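Local coordinates for protein cortical-lytic enzyme (Bacillus cereus, PDB 4S3J) that acts as an N-acetylglucosaminidase that degrades partially broken-down spore cortex peptidoglycan during germination, recognising its muramic acid delta-lactam residues, at residues Ala229-Leu234 and Lys270-Ile275; Gly52-Val57 and Gly92-Val97; Met282-Gly287 and Asn323-Asp328; Ser104-Ala109 and Thr426-Gly431; Thr39-Gln44 and Ala350-Tyr355. One frame throughout, in Å; residues are numbered along the deposited sequence.

Contact 1. Residues Ala229-Leu234 and Lys270-Ile275; sequences AYNRFL and KAQGQI
Two outer helices of the TIM barrel of this family 18 glycosyl hydrolase run side by side here, their local axes only 3° from parallel and 9.9 Å apart. Gln272 carries much of the contact. Its CG lies beside the backbone N and the chain then extends (chi2 -161°), which takes the amide obliquely across Leu234, CD 3.7 Å from Leu234 CD1. At the tip the two amide atoms part company: OE1 is hydrogen-bonded to Thr249 of strand 246-251, while NE2 comes obliquely to within 3.5 Å of Tyr230 CE2. The Tyr230 ring, its CG anti to the backbone N, also carries Leu234 CD1 over one face. Asn231 folds back beside its own N (chi1 -64°), placing its amide against Ala271 CB, and its ND2 is held by Glu228 and Asp268. Ile275 closes the far end, CG2 lying 4.1 Å from Leu234 CB. No direct hydrogen bond joins the segments; instead one water donates to Asn231 OD1 at 2.8 Å and accepts from Gln272 NE2.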
# COMPACT_ATOMS: atom_id res chain seq x y z
N ALA A 229 -15.36 -3.70 -25.06
CA ALA A 229 -14.91 -2.42 -25.62
C ALA A 229 -13.72 -1.85 -24.83
O ALA A 229 -12.83 -1.22 -25.39
CB ALA A 229 -16.07 -1.41 -25.67
N TYR A 230 -13.71 -2.07 -23.52
CA TYR A 230 -12.58 -1.66 -22.69
C TYR A 230 -11.35 -2.51 -23.05
O TYR A 230 -10.25 -1.98 -23.22
CB TYR A 230 -12.92 -1.80 -21.20
CG TYR A 230 -11.93 -1.19 -20.21
CD1 TYR A 230 -10.91 -0.33 -20.63
CD2 TYR A 230 -12.01 -1.47 -18.87
CE1 TYR A 230 -10.01 0.23 -19.72
CE2 TYR A 230 -11.11 -0.92 -17.94
CZ TYR A 230 -10.12 -0.07 -18.39
OH TYR A 230 -9.22 0.48 -17.50
N ASN A 231 -11.54 -3.82 -23.17
CA ASN A 231 -10.45 -4.69 -23.62
C ASN A 231 -9.88 -4.24 -24.96
O ASN A 231 -8.67 -4.15 -25.12
CB ASN A 231 -10.91 -6.15 -23.73
CG ASN A 231 -11.30 -6.75 -22.40
OD1 ASN A 231 -10.85 -6.29 -21.35
ND2 ASN A 231 -12.13 -7.78 -22.44
N ARG A 232 -10.75 -3.91 -25.91
CA ARG A 232 -10.29 -3.44 -27.22
C ARG A 232 -9.55 -2.12 -27.12
O ARG A 232 -8.55 -1.92 -27.80
CB ARG A 232 -11.44 -3.28 -28.21
CG ARG A 232 -12.13 -4.54 -28.64
CD ARG A 232 -12.93 -4.28 -29.90
NE ARG A 232 -13.99 -3.30 -29.67
CZ ARG A 232 -15.22 -3.61 -29.25
NH1 ARG A 232 -15.55 -4.87 -29.02
NH2 ARG A 232 -16.12 -2.64 -29.06
N PHE A 233 -10.05 -1.21 -26.28
CA PHE A 233 -9.34 0.04 -26.08
C PHE A 233 -7.93 -0.23 -25.54
O PHE A 233 -6.96 0.36 -26.02
CB PHE A 233 -10.11 0.95 -25.11
CG PHE A 233 -9.34 2.14 -24.64
CD1 PHE A 233 -9.01 3.16 -25.52
CD2 PHE A 233 -8.94 2.26 -23.31
CE1 PHE A 233 -8.31 4.27 -25.09
CE2 PHE A 233 -8.24 3.37 -22.88
CZ PHE A 233 -7.92 4.37 -23.77
N LEU A 234 -7.81 -1.11 -24.56
CA LEU A 234 -6.50 -1.38 -23.98
C LEU A 234 -5.58 -2.00 -25.04
O LEU A 234 -4.40 -1.61 -25.11
CB LEU A 234 -6.62 -2.29 -22.76
CG LEU A 234 -7.30 -1.64 -21.55
CD1 LEU A 234 -7.56 -2.72 -20.53
CD2 LEU A 234 -6.46 -0.51 -20.94
N LYS A 270 -8.71 -11.76 -16.87
CA LYS A 270 -8.00 -12.58 -17.84
C LYS A 270 -7.59 -11.77 -19.06
O LYS A 270 -6.45 -11.82 -19.51
CB LYS A 270 -8.88 -13.74 -18.29
CG LYS A 270 -8.18 -14.82 -19.12
CD LYS A 270 -9.17 -15.91 -19.52
CE LYS A 270 -9.58 -16.79 -18.36
NZ LYS A 270 -10.61 -17.78 -18.77
N ALA A 271 -8.53 -11.00 -19.61
CA ALA A 271 -8.24 -10.21 -20.79
C ALA A 271 -7.20 -9.13 -20.53
O ALA A 271 -6.28 -8.94 -21.32
CB ALA A 271 -9.52 -9.59 -21.35
N GLN A 272 -7.36 -8.38 -19.44
CA GLN A 272 -6.42 -7.31 -19.16
C GLN A 272 -5.03 -7.88 -18.89
O GLN A 272 -4.03 -7.34 -19.36
CB GLN A 272 -6.90 -6.45 -17.97
CG GLN A 272 -8.17 -5.65 -18.28
CD GLN A 272 -8.41 -4.47 -17.34
OE1 GLN A 272 -7.49 -4.01 -16.67
NE2 GLN A 272 -9.65 -4.02 -17.26
N GLY A 273 -4.97 -9.01 -18.18
CA GLY A 273 -3.70 -9.63 -17.86
C GLY A 273 -2.89 -10.03 -19.08
O GLY A 273 -1.66 -10.12 -19.04
N GLN A 274 -3.59 -10.28 -20.18
CA GLN A 274 -2.97 -10.64 -21.43
C GLN A 274 -2.42 -9.42 -22.18
O GLN A 274 -1.55 -9.54 -23.03
CB GLN A 274 -3.98 -11.42 -22.29
CG GLN A 274 -3.36 -12.20 -23.42
CD GLN A 274 -4.34 -13.17 -24.06
OE1 GLN A 274 -5.30 -13.61 -23.43
NE2 GLN A 274 -4.10 -13.51 -25.32
N ILE A 275 -3.00 -8.25 -21.90
CA ILE A 275 -2.66 -7.03 -22.61
C ILE A 275 -1.63 -6.16 -21.88
O ILE A 275 -0.68 -5.67 -22.48
CB ILE A 275 -3.91 -6.18 -22.86
CG1 ILE A 275 -4.95 -6.98 -23.65
CG2 ILE A 275 -3.56 -4.89 -23.61
CD1 ILE A 275 -6.34 -6.40 -23.62
O HOH W 1 -11.77 -5.34 -18.86

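Contact 2. Residues Gly52-Val57 and Gly92-Val97; sequences GNNYYV and GQQLYV. With EDO (1,2-ethanediol), chain D.
On the face of the ribbon that carries Tyr55 and Leu95, Tyr55 CB meets Val97 CG2 at 3.6 Å and Leu95 CD1 lies 3.8 Å from Val57 CG2. Tyr55 OH bonds Asp61. The two-stranded antiparallel sheet of a LysM domain, strands 54-56 and 94-96, lies over that apolar centre, with helix 63-70 against the centre's other side through Leu63, Ile66 and Tyr70. Tyr55 and Leu95 form its hydrogen-bonded pair; Leu95 N meets Tyr55 O at 2.8 Å, nearly along the C=O axis. Val57 N to Gln93 O and Val97 N to Asn53 O extend the pairing at the two ends; Gly92 N, not Gln93 N, closes on Val57 O. On the other face, Tyr56 and Gln94 lie side by side with ring and amide planes 21° apart. Gln94, fully extended, gives NE2 to a lone pair of Asn54 OD1 at 2.8 Å, the amide planes 82° apart. Asn54 ND2 donates to Tyr56 OH. At the outer end Asn53 ND2 reaches Val97 O at 2.9 Å, in the Asn53 amide plane.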
# COMPACT_ATOMS: atom_id res chain seq x y z
N GLY A 52 23.23 -7.23 14.53
CA GLY A 52 23.30 -8.13 13.40
C GLY A 52 23.02 -9.59 13.71
O GLY A 52 23.50 -10.12 14.71
N ASN A 53 22.25 -10.24 12.84
CA ASN A 53 22.05 -11.68 12.93
C ASN A 53 21.51 -12.14 14.28
O ASN A 53 21.79 -13.25 14.72
CB ASN A 53 23.36 -12.40 12.65
CG ASN A 53 23.98 -11.96 11.34
OD1 ASN A 53 25.02 -11.31 11.31
ND2 ASN A 53 23.33 -12.31 10.24
N ASN A 54 20.77 -11.25 14.92
CA ASN A 54 20.26 -11.44 16.27
C ASN A 54 18.80 -11.00 16.36
O ASN A 54 18.46 -9.89 15.98
CB ASN A 54 21.11 -10.63 17.22
CG ASN A 54 20.94 -11.06 18.65
OD1 ASN A 54 21.17 -12.22 19.01
ND2 ASN A 54 20.57 -10.11 19.49
N TYR A 55 17.96 -11.86 16.92
CA TYR A 55 16.53 -11.60 16.94
C TYR A 55 15.89 -12.03 18.24
O TYR A 55 16.18 -13.12 18.73
CB TYR A 55 15.87 -12.31 15.75
CG TYR A 55 14.39 -12.08 15.65
CD1 TYR A 55 13.90 -10.91 15.06
CD2 TYR A 55 13.47 -13.01 16.13
CE1 TYR A 55 12.56 -10.69 14.95
CE2 TYR A 55 12.11 -12.78 16.02
CZ TYR A 55 11.67 -11.61 15.42
OH TYR A 55 10.32 -11.34 15.30
N TYR A 56 15.01 -11.19 18.79
CA TYR A 56 14.28 -11.54 20.01
C TYR A 56 12.81 -11.77 19.67
O TYR A 56 12.12 -10.91 19.12
CB TYR A 56 14.45 -10.46 21.07
CG TYR A 56 15.90 -10.34 21.47
CD1 TYR A 56 16.48 -11.24 22.36
CD2 TYR A 56 16.71 -9.36 20.93
CE1 TYR A 56 17.81 -11.16 22.69
CE2 TYR A 56 18.04 -9.27 21.26
CZ TYR A 56 18.59 -10.18 22.13
OH TYR A 56 19.92 -10.10 22.47
N VAL A 57 12.35 -12.97 19.99
CA VAL A 57 11.04 -13.45 19.58
C VAL A 57 9.91 -12.55 20.10
O VAL A 57 9.90 -12.08 21.25
CB VAL A 57 10.84 -14.92 20.06
CG1 VAL A 57 9.39 -15.37 19.94
CG2 VAL A 57 11.77 -15.87 19.28
N GLY A 92 10.79 -13.09 23.86
CA GLY A 92 12.10 -12.74 24.41
C GLY A 92 13.19 -13.74 24.09
O GLY A 92 14.36 -13.46 24.28
N GLN A 93 12.79 -14.91 23.61
CA GLN A 93 13.76 -15.94 23.20
C GLN A 93 14.72 -15.37 22.16
O GLN A 93 14.29 -14.75 21.19
CB GLN A 93 13.02 -17.15 22.63
CG GLN A 93 13.89 -18.33 22.28
CD GLN A 93 13.09 -19.52 21.80
OE1 GLN A 93 11.87 -19.57 21.97
NE2 GLN A 93 13.77 -20.49 21.21
N GLN A 94 16.00 -15.59 22.36
CA GLN A 94 17.02 -15.10 21.44
C GLN A 94 17.33 -16.11 20.35
O GLN A 94 17.64 -17.27 20.65
CB GLN A 94 18.30 -14.77 22.22
CG GLN A 94 19.46 -14.35 21.34
CD GLN A 94 20.73 -14.12 22.13
OE1 GLN A 94 20.93 -14.73 23.18
NE2 GLN A 94 21.63 -13.33 21.58
N LEU A 95 17.32 -15.65 19.10
CA LEU A 95 17.70 -16.49 17.96
C LEU A 95 18.83 -15.88 17.14
O LEU A 95 18.94 -14.65 16.99
CB LEU A 95 16.50 -16.70 17.02
CG LEU A 95 15.26 -17.34 17.64
CD1 LEU A 95 14.12 -17.33 16.61
CD2 LEU A 95 15.54 -18.76 18.09
N TYR A 96 19.65 -16.76 16.55
CA TYR A 96 20.64 -16.35 15.57
C TYR A 96 19.97 -16.43 14.19
O TYR A 96 19.36 -17.45 13.85
CB TYR A 96 21.89 -17.24 15.62
CG TYR A 96 22.92 -16.81 14.60
CD1 TYR A 96 22.90 -17.28 13.32
CD2 TYR A 96 23.89 -15.87 14.93
CE1 TYR A 96 23.81 -16.86 12.38
CE2 TYR A 96 24.82 -15.43 14.00
CZ TYR A 96 24.76 -15.93 12.71
OH TYR A 96 25.65 -15.52 11.74
N VAL A 97 20.07 -15.36 13.41
CA VAL A 97 19.42 -15.28 12.10
C VAL A 97 20.49 -15.08 11.01
O VAL A 97 21.14 -14.04 10.96
CB VAL A 97 18.40 -14.13 12.03
CG1 VAL A 97 17.67 -14.12 10.68
CG2 VAL A 97 17.37 -14.25 13.11
C1 EDO D . 17.91 -10.68 12.12
O1 EDO D . 18.97 -10.56 11.17
C2 EDO D . 17.73 -9.33 12.77
O2 EDO D . 19.03 -8.94 13.25

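Contact 3. Residues Met282-Gly287 and Asn323-Asp328; sequences MTYDWG and NLYGFD
Tyr325 carries the close part of this contact, where the loop after strand 278-281 meets strand 318-330 in the family 18 TIM barrel. Its CG sits between the backbone N and the carbonyl carbon (chi1 55°), a crowded position that lays the ring over Asn323 CB and directs the hydroxyl at the loop. There OH donates to Asp285 OD1 at 2.7 Å, approaching from above the carboxylate plane, which is turned 45° from the ring. Tyr325 OH also lies 3.4 Å from Tyr284 CD1, oblique to that ring, the two tyrosines crossing at about a right angle. Tyr284 is also in the crowded rotamer (chi1 46°), and its CB rests 3.7 Å from Asn323 OD1. Asn323 is itself fixed: OD1 is bonded to Ser297, and ND2 is shared between Glu385 and Tyr325 O. Asn323 N is buried here without a hydrogen-bonding partner.

The Phe327 end is much looser. Only the edge of the ring faces the loop, CE2 standing 4.1 Å from Gly287 O, and the nearest CA atoms have spread from 6.2 Å between Tyr284 and Asn323 to 8.3 Å between Gly287 and Phe327. Tyr284 approaches the predicted proton donor Glu220 to about 7 Å between side chains, and Met282 touches that residue. The short phenol-carboxylate bond would probably stabilise the negative charge of Asp285 and restrain its rotation beside the catalytic region.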
# COMPACT_ATOMS: atom_id res chain seq x y z
N MET A 282 -7.05 -3.29 -6.10
CA MET A 282 -7.42 -2.52 -4.92
C MET A 282 -7.81 -3.43 -3.75
O MET A 282 -8.97 -3.48 -3.32
CB MET A 282 -8.56 -1.56 -5.26
CG MET A 282 -8.11 -0.49 -6.23
SD MET A 282 -9.36 0.76 -6.55
CE MET A 282 -10.63 -0.26 -7.29
N THR A 283 -6.80 -4.12 -3.23
CA THR A 283 -6.97 -5.05 -2.11
C THR A 283 -7.02 -4.30 -0.76
O THR A 283 -6.16 -4.47 0.12
CB THR A 283 -5.83 -6.10 -2.12
OG1 THR A 283 -4.62 -5.50 -2.59
CG2 THR A 283 -6.18 -7.25 -3.05
N TYR A 284 -8.03 -3.45 -0.62
CA TYR A 284 -8.27 -2.73 0.62
C TYR A 284 -9.74 -2.30 0.66
O TYR A 284 -10.47 -2.56 -0.29
CB TYR A 284 -7.30 -1.55 0.75
CG TYR A 284 -7.15 -0.70 -0.47
CD1 TYR A 284 -8.15 0.18 -0.84
CD2 TYR A 284 -6.01 -0.76 -1.27
CE1 TYR A 284 -8.04 0.98 -1.95
CE2 TYR A 284 -5.88 0.06 -2.39
CZ TYR A 284 -6.91 0.92 -2.72
OH TYR A 284 -6.82 1.74 -3.82
N ASP A 285 -10.16 -1.69 1.77
CA ASP A 285 -11.54 -1.21 2.03
C ASP A 285 -12.58 -2.32 2.23
O ASP A 285 -13.73 -2.20 1.79
CB ASP A 285 -12.01 -0.28 0.91
CG ASP A 285 -11.31 1.05 0.93
OD1 ASP A 285 -10.72 1.40 1.99
OD2 ASP A 285 -11.34 1.75 -0.10
N TRP A 286 -12.21 -3.39 2.92
CA TRP A 286 -13.21 -4.26 3.54
C TRP A 286 -13.87 -3.45 4.65
O TRP A 286 -15.08 -3.20 4.61
CB TRP A 286 -12.58 -5.55 4.08
CG TRP A 286 -12.39 -6.61 3.03
CD1 TRP A 286 -13.23 -7.66 2.76
CD2 TRP A 286 -11.30 -6.73 2.10
NE1 TRP A 286 -12.73 -8.41 1.73
CE2 TRP A 286 -11.55 -7.87 1.31
CE3 TRP A 286 -10.13 -5.99 1.87
CZ2 TRP A 286 -10.68 -8.28 0.29
CZ3 TRP A 286 -9.26 -6.41 0.87
CH2 TRP A 286 -9.54 -7.54 0.09
N GLY A 287 -13.08 -3.02 5.63
CA GLY A 287 -13.48 -1.92 6.49
C GLY A 287 -13.29 -0.62 5.73
O GLY A 287 -12.21 -0.36 5.20
N ASN A 323 -3.38 -0.01 1.65
CA ASN A 323 -3.75 1.23 2.33
C ASN A 323 -2.68 1.63 3.33
O ASN A 323 -2.11 0.76 4.02
CB ASN A 323 -5.09 1.05 3.05
CG ASN A 323 -5.07 -0.12 4.01
OD1 ASN A 323 -4.97 -1.29 3.57
ND2 ASN A 323 -5.10 0.16 5.31
N LEU A 324 -2.41 2.92 3.43
CA LEU A 324 -1.58 3.43 4.52
C LEU A 324 -2.46 4.03 5.64
O LEU A 324 -1.97 4.27 6.76
CB LEU A 324 -0.58 4.47 3.99
CG LEU A 324 0.53 3.89 3.10
CD1 LEU A 324 1.35 5.04 2.49
CD2 LEU A 324 1.41 2.98 3.90
N TYR A 325 -3.74 4.24 5.34
CA TYR A 325 -4.68 4.83 6.28
C TYR A 325 -5.39 3.78 7.13
O TYR A 325 -5.54 2.62 6.72
CB TYR A 325 -5.73 5.66 5.53
CG TYR A 325 -6.45 4.85 4.47
CD1 TYR A 325 -5.93 4.74 3.17
CD2 TYR A 325 -7.63 4.16 4.75
CE1 TYR A 325 -6.56 3.97 2.21
CE2 TYR A 325 -8.28 3.40 3.77
CZ TYR A 325 -7.73 3.31 2.52
OH TYR A 325 -8.34 2.54 1.57
N GLY A 326 -5.84 4.21 8.31
CA GLY A 326 -6.84 3.50 9.08
C GLY A 326 -8.06 4.39 9.20
O GLY A 326 -8.11 5.47 8.58
N PHE A 327 -9.05 3.96 9.99
CA PHE A 327 -10.24 4.78 10.26
C PHE A 327 -10.55 4.80 11.75
O PHE A 327 -10.29 3.82 12.46
CB PHE A 327 -11.46 4.27 9.51
CG PHE A 327 -11.41 4.50 8.02
CD1 PHE A 327 -11.48 5.77 7.49
CD2 PHE A 327 -11.29 3.43 7.18
CE1 PHE A 327 -11.43 5.98 6.11
CE2 PHE A 327 -11.24 3.61 5.80
CZ PHE A 327 -11.31 4.89 5.27
N ASP A 328 -11.12 5.92 12.18
CA ASP A 328 -11.64 6.12 13.52
C ASP A 328 -13.16 6.22 13.36
O ASP A 328 -13.65 7.17 12.74
CB ASP A 328 -11.02 7.38 14.13
CG ASP A 328 -11.55 7.69 15.53
OD1 ASP A 328 -12.69 7.30 15.86
OD2 ASP A 328 -10.82 8.37 16.28

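Contact 4. Residues Ser104-Ala109 and Thr426-Gly431; sequences SVESIA and TITKKG
Glu106 starts with CG beside its backbone N (chi1 -64°) and extends beyond it, whereas Lys430 follows a similar first torsion but bends at chi3 (-115°), so that the two chains cross at about a right angle. Their tips form a salt bridge, Lys430 NZ standing 3.0 Å from Glu106 OE2 and above the carboxylate plane. Thr428 lies between this bridge and the backbone ladder: its CB is 4.0 Å from Glu106 CG, and its OG1, beside its own N, comes near Val105 O, where any bond is weak.

The ladder is parallel, pairing Ser104 with Thr426 and Val105 with Ile427. Val105 N donates to Thr426 O at 2.9 Å, and Thr428 N returns a nearly straight bond (174°) to Val105 O. Beyond Thr428 the tail diverges, and Lys430 regains contact through its side chain. Ile427 CG2 packs on Ser107 OG at 3.7 Å, the hydroxyl being bonded to Phe132 O.

Strand 104-111 belongs to the TIM barrel, so the C-terminal strand 426-427 is an addition at one end of a barrel strand. Farther along, 104-111 pairs with strands 135-143 and 404-408, while Ile427 rests on Leu421 and Val422 of helix 415-424.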
# COMPACT_ATOMS: atom_id res chain seq x y z
N SER A 104 13.76 -8.79 -5.41
CA SER A 104 13.40 -7.48 -5.93
C SER A 104 11.91 -7.26 -5.79
O SER A 104 11.13 -8.22 -5.75
CB SER A 104 13.80 -7.33 -7.40
OG SER A 104 15.20 -7.28 -7.54
N VAL A 105 11.52 -6.00 -5.73
CA VAL A 105 10.11 -5.61 -5.70
C VAL A 105 9.92 -4.33 -6.52
O VAL A 105 10.84 -3.51 -6.62
CB VAL A 105 9.61 -5.41 -4.23
CG1 VAL A 105 10.13 -4.11 -3.62
CG2 VAL A 105 8.11 -5.46 -4.16
N GLU A 106 8.74 -4.16 -7.10
CA GLU A 106 8.36 -2.87 -7.65
C GLU A 106 7.36 -2.25 -6.70
O GLU A 106 6.48 -2.94 -6.19
CB GLU A 106 7.79 -3.00 -9.07
CG GLU A 106 8.83 -3.51 -10.05
CD GLU A 106 8.49 -3.34 -11.52
OE1 GLU A 106 7.44 -2.76 -11.84
OE2 GLU A 106 9.30 -3.76 -12.37
N SER A 107 7.53 -0.95 -6.45
CA SER A 107 6.68 -0.21 -5.53
C SER A 107 6.05 0.96 -6.25
O SER A 107 6.71 1.62 -7.05
CB SER A 107 7.50 0.28 -4.33
OG SER A 107 8.58 1.06 -4.79
N ILE A 108 4.78 1.24 -5.94
CA ILE A 108 4.07 2.40 -6.44
C ILE A 108 3.52 3.17 -5.26
O ILE A 108 3.15 2.55 -4.26
CB ILE A 108 2.87 2.02 -7.34
CG1 ILE A 108 3.33 1.12 -8.49
CG2 ILE A 108 2.15 3.29 -7.84
CD1 ILE A 108 2.18 0.41 -9.14
N ALA A 109 3.49 4.49 -5.34
CA ALA A 109 2.68 5.28 -4.41
C ALA A 109 1.86 6.33 -5.15
O ALA A 109 2.36 6.97 -6.07
CB ALA A 109 3.55 5.95 -3.37
N THR A 426 14.92 -5.54 -2.39
CA THR A 426 15.63 -4.62 -3.25
C THR A 426 14.60 -3.88 -4.08
O THR A 426 13.82 -4.50 -4.77
CB THR A 426 16.62 -5.35 -4.15
OG1 THR A 426 17.60 -5.99 -3.33
CG2 THR A 426 17.29 -4.40 -5.08
N ILE A 427 14.54 -2.56 -3.95
CA ILE A 427 13.51 -1.79 -4.66
C ILE A 427 14.01 -1.48 -6.07
O ILE A 427 15.03 -0.82 -6.25
CB ILE A 427 13.16 -0.50 -3.90
CG1 ILE A 427 12.62 -0.86 -2.51
CG2 ILE A 427 12.19 0.36 -4.69
CD1 ILE A 427 12.47 0.29 -1.61
N THR A 428 13.27 -1.94 -7.06
CA THR A 428 13.62 -1.74 -8.45
C THR A 428 13.51 -0.27 -8.84
O THR A 428 12.50 0.38 -8.57
CB THR A 428 12.70 -2.56 -9.34
OG1 THR A 428 12.90 -3.95 -9.07
CG2 THR A 428 12.96 -2.30 -10.83
N LYS A 429 14.57 0.25 -9.45
CA LYS A 429 14.56 1.59 -10.03
C LYS A 429 14.82 1.45 -11.53
O LYS A 429 15.80 0.83 -11.93
CB LYS A 429 15.61 2.49 -9.39
CG LYS A 429 15.33 2.84 -7.94
CD LYS A 429 14.13 3.77 -7.82
CE LYS A 429 14.39 4.91 -6.85
NZ LYS A 429 13.25 5.85 -6.79
N LYS A 430 13.93 2.01 -12.34
CA LYS A 430 14.03 1.87 -13.78
C LYS A 430 14.44 3.18 -14.44
O LYS A 430 14.74 3.19 -15.64
CB LYS A 430 12.70 1.40 -14.36
CG LYS A 430 12.31 0.04 -13.82
CD LYS A 430 11.34 -0.66 -14.73
CE LYS A 430 10.00 -0.88 -14.11
NZ LYS A 430 9.33 -2.03 -14.78
N GLY A 431 14.40 4.27 -13.69
CA GLY A 431 14.83 5.58 -14.17
C GLY A 431 16.31 5.67 -14.52
O GLY A 431 16.94 4.72 -14.98

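Contact 5. Residues Thr39-Gln44 and Ala350-Tyr355; sequences TLVVGQ and ALARKY
Hydrogen bonding centres on Arg353, which reaches from helix 345-354 of the family 18 glycosidase to the loop preceding strand 45-49 of the first LysM domain. Its chain leaves with CG anti to the backbone N and stays extended until chi3 (-64°), where the bend presents the guanidinium side-on to Thr39. NE and NH1 both donate to the single oxygen Thr39 O, at 2.7 and 2.9 Å. The first approaches from above the carbonyl plane, the second nearly along the C=O axis. NH1 also gives a hydrogen to a water at 3.0 Å, which weakly accepts from Gln44 NE2.

Within the loop, a type II turn runs from Val41 to Gln44, with Gly43 at positive phi (95°). The extended Gln44 side chain places OE1 on Val41 N, a straight bond of 3.0 Å, so the amide braces the turn that presents Val41.

Apolar packing comes from the two Val41 methyls. CG1 meets Ala352 CB at 3.9 Å; CG2 lies 3.6 Å from Arg353 CB and over one face of the guanidinium. Val349 of the same helix and Ile359 extend this patch.

Charge pairing is slight, a long, weak ion pair between Arg353 and Glu38. At this contact the polar link between the two domains is a cation gripping a neutral backbone carbonyl, which the positive charge would probably polarise.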
# COMPACT_ATOMS: atom_id res chain seq x y z
N THR A 39 5.21 9.94 25.38
CA THR A 39 5.26 8.60 25.92
C THR A 39 5.04 7.56 24.82
O THR A 39 4.47 7.87 23.75
CB THR A 39 4.19 8.43 26.99
OG1 THR A 39 2.92 8.68 26.37
CG2 THR A 39 4.40 9.43 28.11
N LEU A 40 5.52 6.35 25.07
CA LEU A 40 5.18 5.20 24.24
C LEU A 40 3.84 4.61 24.67
O LEU A 40 3.47 4.66 25.85
CB LEU A 40 6.28 4.13 24.30
CG LEU A 40 7.67 4.54 23.82
CD1 LEU A 40 8.65 3.38 23.93
CD2 LEU A 40 7.65 5.06 22.37
N VAL A 41 3.14 4.02 23.71
CA VAL A 41 1.87 3.37 23.94
C VAL A 41 2.04 1.86 23.98
O VAL A 41 2.65 1.28 23.09
CB VAL A 41 0.85 3.77 22.82
CG1 VAL A 41 -0.47 3.02 23.00
CG2 VAL A 41 0.63 5.24 22.83
N VAL A 42 1.54 1.21 25.03
CA VAL A 42 1.59 -0.25 25.11
C VAL A 42 0.89 -0.84 23.88
O VAL A 42 -0.23 -0.44 23.54
CB VAL A 42 0.94 -0.77 26.42
CG1 VAL A 42 0.87 -2.29 26.44
CG2 VAL A 42 1.71 -0.26 27.59
N GLY A 43 1.57 -1.76 23.19
CA GLY A 43 1.03 -2.35 21.98
C GLY A 43 1.47 -1.69 20.68
O GLY A 43 1.22 -2.21 19.60
N GLN A 44 2.12 -0.53 20.79
CA GLN A 44 2.73 0.18 19.67
C GLN A 44 3.86 -0.67 19.10
O GLN A 44 4.60 -1.33 19.83
CB GLN A 44 3.25 1.56 20.15
CG GLN A 44 3.91 2.42 19.17
CD GLN A 44 4.35 3.76 19.73
OE1 GLN A 44 4.21 4.08 20.94
NE2 GLN A 44 4.85 4.57 18.86
N ALA A 350 -1.32 8.25 18.14
CA ALA A 350 -1.52 9.46 18.94
C ALA A 350 -2.88 9.47 19.64
O ALA A 350 -3.01 10.01 20.75
CB ALA A 350 -1.34 10.69 18.06
N LEU A 351 -3.91 8.89 19.00
CA LEU A 351 -5.21 8.76 19.64
C LEU A 351 -5.16 7.82 20.85
O LEU A 351 -5.74 8.10 21.91
CB LEU A 351 -6.25 8.26 18.64
CG LEU A 351 -6.66 9.29 17.58
CD1 LEU A 351 -7.38 8.56 16.47
CD2 LEU A 351 -7.56 10.40 18.15
N ALA A 352 -4.49 6.69 20.70
CA ALA A 352 -4.38 5.74 21.82
C ALA A 352 -3.61 6.39 22.96
O ALA A 352 -3.94 6.22 24.13
CB ALA A 352 -3.71 4.45 21.37
N ARG A 353 -2.57 7.17 22.63
CA ARG A 353 -1.82 7.90 23.66
C ARG A 353 -2.71 8.92 24.39
O ARG A 353 -2.75 9.00 25.63
CB ARG A 353 -0.63 8.60 23.01
CG ARG A 353 0.24 9.40 23.98
CD ARG A 353 1.42 10.06 23.24
NE ARG A 353 2.33 9.06 22.68
CZ ARG A 353 2.49 8.74 21.41
NH1 ARG A 353 3.34 7.76 21.10
NH2 ARG A 353 1.86 9.40 20.45
N LYS A 354 -3.43 9.71 23.62
CA LYS A 354 -4.24 10.79 24.19
C LYS A 354 -5.31 10.26 25.13
O LYS A 354 -5.58 10.85 26.19
CB LYS A 354 -4.90 11.61 23.08
CG LYS A 354 -5.82 12.71 23.54
CD LYS A 354 -6.25 13.53 22.37
CE LYS A 354 -7.28 14.58 22.81
NZ LYS A 354 -7.87 15.29 21.64
N TYR A 355 -5.96 9.18 24.72
CA TYR A 355 -7.10 8.63 25.45
C TYR A 355 -6.74 7.44 26.35
O TYR A 355 -7.62 6.73 26.88
CB TYR A 355 -8.21 8.30 24.46
CG TYR A 355 -8.75 9.57 23.82
CD1 TYR A 355 -9.54 10.45 24.56
CD2 TYR A 355 -8.49 9.90 22.49
CE1 TYR A 355 -10.03 11.61 24.00
CE2 TYR A 355 -8.97 11.06 21.93
CZ TYR A 355 -9.74 11.91 22.69
OH TYR A 355 -10.23 13.07 22.11
O HOH W 2 4.32 7.74 18.28

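How the contacts relate
Contacts 1 and 3 are buried and lie within the catalytic barrel, each with a tyrosine within about 8 Å of the likely proton donor between side chains, yet differ in chemistry: contact 1 packs parallel helices with a water between amides, contact 3 relies on a phenol-carboxylate bond. Contacts 2, 4 and 5 are partly buried. Contact 2 pairs the two strands of the second LysM domain through backbone bonds, about 48 Å between centres from contact 1 and across the chain's centre. Contact 4 also uses strand bonds, but parallel ones, with a surface salt bridge. Contact 5 alone joins two family domains. Contacts 3 and 4 involve different barrel strands, their nearest atoms about 6 Å apart, while contacts 3 and 5 touch, Asp328 OD2 lying 3.5 Å from Leu351 CD1.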